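PDB 3WA7: tannase from Lactobacillus plantarum, which catalyses, as a serine-esterase-like alpha/beta-hydrolase, the hydrolysis of galloyl ester bonds in tannins. Local coordinates for residues Asn60-Gln63 / Arg64-Pro68; Gly458-Phe461 / Ser462-Asp465; Pro82-Asp85 / Pro86-Thr90. All blocks are in the same frame, centred on the assembly; numbering follows the deposited sequence. Where two conformers were deposited one is given.

Interaction 1: Asn60-Gln63 / Arg64-Pro68; sequences NGYQ and RATAP. With ACT (acetate ion), chain D.
Gln63 and Thr66 grip each other twice across a tight turn. Gln63 N donates to Thr66 OG1 over 3.1 Å in a nearly straight bond (163°), while Thr66 N returns a bond to Gln63 O at 3.0 Å from above the carbonyl plane. Gln63 O takes a second donor, Ala67 N at 2.8 Å, almost along the C=O axis although the N-H itself is bent away, so two donors from different directions satisfy it. Thr66 OG1 reaches Gln63 N from between its own backbone N and carbonyl carbon (chi1 68°). Thr66 OG1 also lies 2.6 Å from a water, which donates to Gly61 O and ties that residue to the turn. Ala65 N, on the outside of the turn, binds oxygen OXT of an acetate at 3.1 Å; the ion probably comes from the crystallisation liquor. The apolar side belongs to Tyr62, whose ring receives Pro68 CD over one face, 3.6 Å from the centroid, in a CH-pi contact; the two side chains cross at about a right angle. The phenol OH is bonded to Asp465 on helix 457-468, and Arg64 NH2 donates to Gly148 O. A leucine in place of Tyr62 would probably leave Pro68 without its aromatic face and Asp465 without one of its hydrogen-bond partners. At Gly61, positive phi would press a CB against the preceding carbonyl. The backbone angles of Arg64 and Ala65 with the Gln63 O to Thr66 N bond define a type I beta turn, and the Ala67 bond adds a five-residue alpha turn on the same oxygen. It lies in the connection from strand 44-50 to strand 69-72, which skips the place taken by strand 107-111, as in the central sheet of alpha/beta hydrolases.

Interaction 2: Gly458-Phe461 / Ser462-Asp465; sequences GDLF and SWID
Phe461 and Trp463 are the flat groups here, and each is met obliquely by an aliphatic tip from a residue three positions away on the same helix. Ile464 CD1 comes to 4.4 Å from Phe461 CD2, and Leu460 CD1 to 4.1 Å from Trp463 CE3. Beyond these segments the Phe461 ring makes an edge-to-face pair with Tyr106. This is helix 457-468, which follows the last strand of the alpha/beta-hydrolase sheet. The side chains of Leu460 and Trp463 pack on strands 410-414 and 199-203, whereas Phe461 turns to helix 95-103. With CG anti to the backbone N (chi1 172°), Leu460 brings CD1 toward Trp463, and its CG comes within 4.3 Å of Ile464 CD1. The i to i+4 ladder carries the backbone. Its bond from Ser462 N to Gly458 O is long, 3.2 Å, and bent, while Ile464 N reaches Leu460 O at 3.0 Å. Asp465, a partner of Tyr62, also uses OD2 for a salt bridge with Arg104 and OD1 for a bond with Tyr106, so its negative charge is probably at least partly offset by Arg104. Asp465 CG folds back to 3.2 Å from Phe461 O, the same carbonyl oxygen to which Asp465 N donates over 2.9 Å at 168°.

Interaction 3: Pro82-Asp85 / Pro86-Thr90; sequences PADD and PQRVT
Asp85 folds back on Gln87 and Arg88 to form the tight half of this contact. Its OD1 accepts from Gln87 N at 2.8 Å through the anti lone pair, in a nearly straight bond (160°), and its carbonyl O accepts from Arg88 N at 3.0 Å, the donor standing above the carbonyl plane. With CG anti to the backbone N (chi1 -169°), the carboxylate lies beside its own carbonyl carbon and bends over Pro86, whose CD is 3.0 Å from Asp85 OD1. The other oxygen, OD2, is salt-bridged to Arg30 on strand 22-33, which fixes the rotation of the group. Pro86 is buried against Phe48 and Ile98. Asp84 is similarly occupied: OD1 accepts from Asp85 N at 2.9 Å and also bonds Thr93 OG1, while OD2 takes Asn94 N. Against Asp84 OD1 passes the extended chain of Arg88, whose CD is 3.2 Å away. The guanidinium runs on beyond it, its plane 80° from the carboxylate; at 4.1 Å from Asp84 OD1, Arg88 NE is too far for a salt bridge and bonds Pro92 O instead. Pro82 CG lies over one guanidinium face, 3.6 Å from Arg88 NH2, and Thr90 is set more distantly against the opposite face. Gln87 is exposed and forms the looser side: across the contact its extended side chain touches Asp85 alone, CB and CG passing OD1, though it also meets strand 22-33. A type I beta turn from Asp85 to Arg88, reinforced by the aspartate side chain and with proline second, is an Asx-Pro turn. It belongs to the loop between strand 69-72 and helix 95-103, inside the feruloyl-esterase-like region of this alpha/beta hydrolase.

Interactions 1 and 2 touch directly although they stand far apart in sequence, their centres 15 Å apart: Tyr62 OH meets Asp465 OD1 at 2.6 Å and Asn60 ND2 meets Asp465 OD2 at 3.1 Å, both probable hydrogen bonds, with Pro68 CG packed 4.3 Å from Ile464 CG2. Thus the loop before strand 69-72 is tied to the C-terminal helix. Interaction 3, in the loop after that strand, stands apart, its nearest atoms about 14 Å from those of interaction 1 and about 11 Å from those of interaction 2. None of the three includes a residue of the probable Ser-His-Asp triad; all belong to the scaffold around the central sheet.

Interaction 1: Asn60-Gln63 / Arg64-Pro68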
loop_
_atom_site.group_PDB
_atom_site.type_symbol
_atom_site.label_atom_id
_atom_site.label_comp_id
_atom_site.label_asym_id
_atom_site.label_seq_id
_atom_site.Cartn_x
_atom_site.Cartn_y
_atom_site.Cartn_z
ATOM N N ASN A 60 -2.546 -19.555 -19.996
ATOM C CA ASN A 60 -2.341 -18.195 -20.485
ATOM C C ASN A 60 -0.894 -17.961 -20.938
ATOM O O ASN A 60 -0.339 -16.875 -20.758
ATOM C CB ASN A 60 -2.732 -17.207 -19.377
ATOM C CG ASN A 60 -2.719 -15.761 -19.837
ATOM O OD1 ASN A 60 -3.261 -15.427 -20.892
ATOM N ND2 ASN A 60 -2.115 -14.891 -19.032
ATOM N N GLY A 61 -0.285 -18.990 -21.519
ATOM C CA GLY A 61 1.081 -18.869 -22.000
ATOM C C GLY A 61 2.165 -19.104 -20.962
ATOM O O GLY A 61 3.350 -19.094 -21.290
ATOM N N TYR A 62 1.771 -19.315 -19.711
ATOM C CA TYR A 62 2.738 -19.556 -18.645
ATOM C C TYR A 62 2.847 -21.037 -18.302
ATOM O O TYR A 62 1.917 -21.808 -18.525
ATOM C CB TYR A 62 2.340 -18.815 -17.369
ATOM C CG TYR A 62 2.296 -17.310 -17.476
ATOM C CD1 TYR A 62 1.081 -16.626 -17.425
ATOM C CD2 TYR A 62 3.470 -16.563 -17.564
ATOM C CE1 TYR A 62 1.036 -15.230 -17.452
ATOM C CE2 TYR A 62 3.436 -15.169 -17.591
ATOM C CZ TYR A 62 2.216 -14.510 -17.532
ATOM O OH TYR A 62 2.179 -13.130 -17.532
ATOM N N GLN A 63 3.992 -21.418 -17.751
ATOM C CA GLN A 63 4.238 -22.789 -17.331
ATOM C C GLN A 63 4.772 -22.735 -15.908
ATOM O O GLN A 63 5.011 -21.652 -15.373
ATOM C CB GLN A 63 5.260 -23.470 -18.244
ATOM C CG GLN A 63 4.727 -23.791 -19.629
ATOM C CD GLN A 63 5.699 -24.615 -20.443
ATOM O OE1 GLN A 63 6.807 -24.171 -20.743
ATOM N NE2 GLN A 63 5.291 -25.826 -20.802
ATOM N N ARG A 64 4.964 -23.900 -15.302
ATOM C CA ARG A 64 5.471 -23.975 -13.935
ATOM C C ARG A 64 6.772 -23.187 -13.760
ATOM O O ARG A 64 6.952 -22.473 -12.776
ATOM C CB ARG A 64 5.705 -25.437 -13.552
ATOM C CG ARG A 64 6.211 -25.658 -12.134
ATOM C CD ARG A 64 6.569 -27.123 -11.934
ATOM N NE ARG A 64 6.887 -27.462 -10.549
ATOM C CZ ARG A 64 7.952 -27.022 -9.888
ATOM N NH1 ARG A 64 8.821 -26.212 -10.478
ATOM N NH2 ARG A 64 8.148 -27.403 -8.634
ATOM N N ALA A 65 7.674 -23.313 -14.725
ATOM C CA ALA A 65 8.965 -22.634 -14.650
ATOM C C ALA A 65 8.939 -21.131 -14.914
ATOM O O ALA A 65 9.879 -20.427 -14.544
ATOM C CB ALA A 65 9.943 -23.296 -15.612
ATOM N N THR A 66 7.869 -20.633 -15.527
ATOM C CA THR A 66 7.802 -19.214 -15.879
ATOM C C THR A 66 6.664 -18.387 -15.289
ATOM O O THR A 66 6.629 -17.172 -15.471
ATOM C CB THR A 66 7.720 -19.052 -17.406
ATOM O OG1 THR A 66 6.455 -19.545 -17.868
ATOM C CG2 THR A 66 8.830 -19.837 -18.085
ATOM N N ALA A 67 5.737 -19.031 -14.590
ATOM C CA ALA A 67 4.597 -18.318 -14.023
ATOM C C ALA A 67 4.983 -17.245 -13.012
ATOM O O ALA A 67 5.855 -17.451 -12.171
ATOM C CB ALA A 67 3.631 -19.314 -13.377
ATOM N N PRO A 68 4.344 -16.066 -13.098
ATOM C CA PRO A 68 4.655 -14.997 -12.150
ATOM C C PRO A 68 4.183 -15.468 -10.780
ATOM O O PRO A 68 3.253 -16.271 -10.685
ATOM C CB PRO A 68 3.807 -13.827 -12.650
ATOM C CG PRO A 68 3.648 -14.102 -14.108
ATOM C CD PRO A 68 3.425 -15.590 -14.146
HETATM C C ACT D . 7.719 -27.217 -16.111
HETATM O O ACT D . 8.275 -27.917 -15.312
HETATM O OXT ACT D . 7.988 -26.048 -16.179
HETATM C CH3 ACT D . 6.712 -27.808 -17.049
HETATM O O HOH W 1 6.039 -19.685 -20.472
#

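Interaction 2: Gly458-Phe461 / Ser462-Asp465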
loop_
_atom_site.group_PDB
_atom_site.type_symbol
_atom_site.label_atom_id
_atom_site.label_comp_id
_atom_site.label_asym_id
_atom_site.label_seq_id
_atom_site.Cartn_x
_atom_site.Cartn_y
_atom_site.Cartn_z
ATOM N N GLY A 458 -8.611 -6.604 -14.522
ATOM C CA GLY A 458 -8.371 -6.767 -15.946
ATOM C C GLY A 458 -7.143 -5.989 -16.389
ATOM O O GLY A 458 -6.305 -6.497 -17.141
ATOM N N ASP A 459 -7.028 -4.752 -15.910
ATOM C CA ASP A 459 -5.892 -3.906 -16.257
ATOM C C ASP A 459 -4.634 -4.337 -15.495
ATOM O O ASP A 459 -3.537 -4.314 -16.044
ATOM C CB ASP A 459 -6.194 -2.438 -15.944
ATOM C CG ASP A 459 -7.254 -1.848 -16.856
ATOM O OD1 ASP A 459 -7.624 -0.672 -16.650
ATOM O OD2 ASP A 459 -7.712 -2.548 -17.781
ATOM N N LEU A 460 -4.794 -4.724 -14.231
ATOM C CA LEU A 460 -3.649 -5.161 -13.437
ATOM C C LEU A 460 -2.992 -6.382 -14.069
ATOM O O LEU A 460 -1.779 -6.418 -14.237
ATOM C CB LEU A 460 -4.070 -5.503 -12.005
ATOM C CG LEU A 460 -2.984 -6.145 -11.127
ATOM C CD1 LEU A 460 -1.800 -5.196 -10.977
ATOM C CD2 LEU A 460 -3.566 -6.499 -9.766
ATOM N N PHE A 461 -3.797 -7.379 -14.424
ATOM C CA PHE A 461 -3.268 -8.596 -15.030
ATOM C C PHE A 461 -2.704 -8.329 -16.430
ATOM O O PHE A 461 -1.772 -9.002 -16.870
ATOM C CB PHE A 461 -4.354 -9.679 -15.083
ATOM C CG PHE A 461 -4.771 -10.205 -13.726
ATOM C CD1 PHE A 461 -5.809 -11.126 -13.615
ATOM C CD2 PHE A 461 -4.131 -9.780 -12.562
ATOM C CE1 PHE A 461 -6.206 -11.617 -12.367
ATOM C CE2 PHE A 461 -4.523 -10.266 -11.307
ATOM C CZ PHE A 461 -5.562 -11.186 -11.213
ATOM N N SER A 462 -3.266 -7.343 -17.123
ATOM C CA SER A 462 -2.779 -6.991 -18.453
ATOM C C SER A 462 -1.377 -6.401 -18.303
ATOM O O SER A 462 -0.483 -6.671 -19.110
ATOM C CB SER A 462 -3.707 -5.968 -19.114
ATOM O OG SER A 462 -3.190 -5.553 -20.367
ATOM N N TRP A 463 -1.195 -5.595 -17.259
ATOM C CA TRP A 463 0.099 -4.976 -16.974
ATOM C C TRP A 463 1.109 -6.068 -16.622
ATOM O O TRP A 463 2.233 -6.072 -17.122
ATOM C CB TRP A 463 -0.037 -3.993 -15.806
ATOM C CG TRP A 463 1.258 -3.392 -15.323
ATOM C CD1 TRP A 463 2.020 -2.451 -15.958
ATOM C CD2 TRP A 463 1.923 -3.677 -14.085
ATOM N NE1 TRP A 463 3.118 -2.131 -15.190
ATOM C CE2 TRP A 463 3.083 -2.868 -14.036
ATOM C CE3 TRP A 463 1.652 -4.536 -13.012
ATOM C CZ2 TRP A 463 3.972 -2.895 -12.952
ATOM C CZ3 TRP A 463 2.537 -4.561 -11.933
ATOM C CH2 TRP A 463 3.683 -3.743 -11.915
ATOM N N ILE A 464 0.707 -6.999 -15.762
ATOM C CA ILE A 464 1.598 -8.084 -15.372
ATOM C C ILE A 464 2.023 -8.918 -16.585
ATOM O O ILE A 464 3.210 -9.179 -16.780
ATOM C CB ILE A 464 0.933 -9.004 -14.317
ATOM C CG1 ILE A 464 0.780 -8.239 -12.995
ATOM C CG2 ILE A 464 1.770 -10.268 -14.118
ATOM C CD1 ILE A 464 0.139 -9.042 -11.880
ATOM N N ASP A 465 1.058 -9.327 -17.403
ATOM C CA ASP A 465 1.369 -10.124 -18.585
ATOM C C ASP A 465 2.267 -9.356 -19.550
ATOM O O ASP A 465 3.114 -9.942 -20.223
ATOM C CB ASP A 465 0.086 -10.557 -19.301
ATOM C CG ASP A 465 -0.730 -11.544 -18.487
ATOM O OD1 ASP A 465 -0.200 -12.080 -17.493
ATOM O OD2 ASP A 465 -1.897 -11.793 -18.850
#

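Interaction 3: Pro82-Asp85 / Pro86-Thr90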
loop_
_atom_site.group_PDB
_atom_site.type_symbol
_atom_site.label_atom_id
_atom_site.label_comp_id
_atom_site.label_asym_id
_atom_site.label_seq_id
_atom_site.Cartn_x
_atom_site.Cartn_y
_atom_site.Cartn_z
ATOM N N PRO A 82 -3.698 -11.572 8.017
ATOM C CA PRO A 82 -3.638 -13.035 7.927
ATOM C C PRO A 82 -3.387 -13.563 6.519
ATOM O O PRO A 82 -3.706 -12.900 5.531
ATOM C CB PRO A 82 -4.993 -13.468 8.485
ATOM C CG PRO A 82 -5.891 -12.337 8.116
ATOM C CD PRO A 82 -5.038 -11.127 8.437
ATOM N N ALA A 83 -2.798 -14.756 6.439
ATOM C CA ALA A 83 -2.514 -15.389 5.152
ATOM C C ALA A 83 -3.840 -15.569 4.420
ATOM O O ALA A 83 -4.792 -16.119 4.974
ATOM C CB ALA A 83 -1.839 -16.744 5.372
ATOM N N ASP A 84 -3.897 -15.114 3.171
ATOM C CA ASP A 84 -5.124 -15.194 2.383
ATOM C C ASP A 84 -5.349 -16.565 1.747
ATOM O O ASP A 84 -4.468 -17.424 1.756
ATOM C CB ASP A 84 -5.114 -14.119 1.291
ATOM C CG ASP A 84 -6.483 -13.490 1.075
ATOM O OD1 ASP A 84 -7.492 -14.063 1.537
ATOM O OD2 ASP A 84 -6.553 -12.422 0.433
ATOM N N ASP A 85 -6.535 -16.751 1.174
ATOM C CA ASP A 85 -6.902 -18.023 0.561
ATOM C C ASP A 85 -7.988 -17.733 -0.474
ATOM O O ASP A 85 -8.854 -16.891 -0.237
ATOM C CB ASP A 85 -7.448 -18.945 1.657
ATOM C CG ASP A 85 -7.628 -20.377 1.199
ATOM O OD1 ASP A 85 -8.396 -20.618 0.246
ATOM O OD2 ASP A 85 -7.004 -21.264 1.816
ATOM N N PRO A 86 -7.953 -18.410 -1.636
ATOM C CA PRO A 86 -8.994 -18.136 -2.633
ATOM C C PRO A 86 -10.387 -18.546 -2.151
ATOM O O PRO A 86 -11.393 -18.154 -2.742
ATOM C CB PRO A 86 -8.531 -18.938 -3.852
ATOM C CG PRO A 86 -7.780 -20.084 -3.245
ATOM C CD PRO A 86 -6.993 -19.410 -2.136
ATOM N N GLN A 87 -10.438 -19.322 -1.071
ATOM C CA GLN A 87 -11.711 -19.774 -0.512
ATOM C C GLN A 87 -12.072 -19.009 0.762
ATOM O O GLN A 87 -13.065 -19.318 1.419
ATOM C CB GLN A 87 -11.664 -21.279 -0.215
ATOM C CG GLN A 87 -11.266 -22.138 -1.416
ATOM C CD GLN A 87 -11.386 -23.632 -1.151
ATOM O OE1 GLN A 87 -10.898 -24.146 -0.139
ATOM N NE2 GLN A 87 -12.031 -24.342 -2.073
ATOM N N ARG A 88 -11.263 -18.014 1.111
ATOM C CA ARG A 88 -11.512 -17.203 2.298
ATOM C C ARG A 88 -12.620 -16.197 1.991
ATOM O O ARG A 88 -12.694 -15.664 0.884
ATOM C CB ARG A 88 -10.231 -16.463 2.710
ATOM C CG ARG A 88 -10.379 -15.540 3.925
ATOM C CD ARG A 88 -9.064 -14.821 4.233
ATOM N NE ARG A 88 -9.215 -13.767 5.238
ATOM C CZ ARG A 88 -9.181 -13.961 6.553
ATOM N NH1 ARG A 88 -8.994 -15.175 7.047
ATOM N NH2 ARG A 88 -9.339 -12.936 7.380
ATOM N N VAL A 89 -13.492 -15.952 2.964
ATOM C CA VAL A 89 -14.583 -14.999 2.774
ATOM C C VAL A 89 -14.605 -13.974 3.901
ATOM O O VAL A 89 -15.268 -12.943 3.804
ATOM C CB VAL A 89 -15.963 -15.714 2.723
ATOM C CG1 VAL A 89 -15.993 -16.713 1.573
ATOM C CG2 VAL A 89 -16.244 -16.411 4.046
ATOM N N THR A 90 -13.862 -14.257 4.964
ATOM C CA THR A 90 -13.810 -13.372 6.121
ATOM C C THR A 90 -12.888 -12.171 5.938
ATOM O O THR A 90 -11.753 -12.305 5.485
ATOM C CB THR A 90 -13.354 -14.142 7.379
ATOM O OG1 THR A 90 -14.216 -15.267 7.588
ATOM C CG2 THR A 90 -13.397 -13.240 8.602
#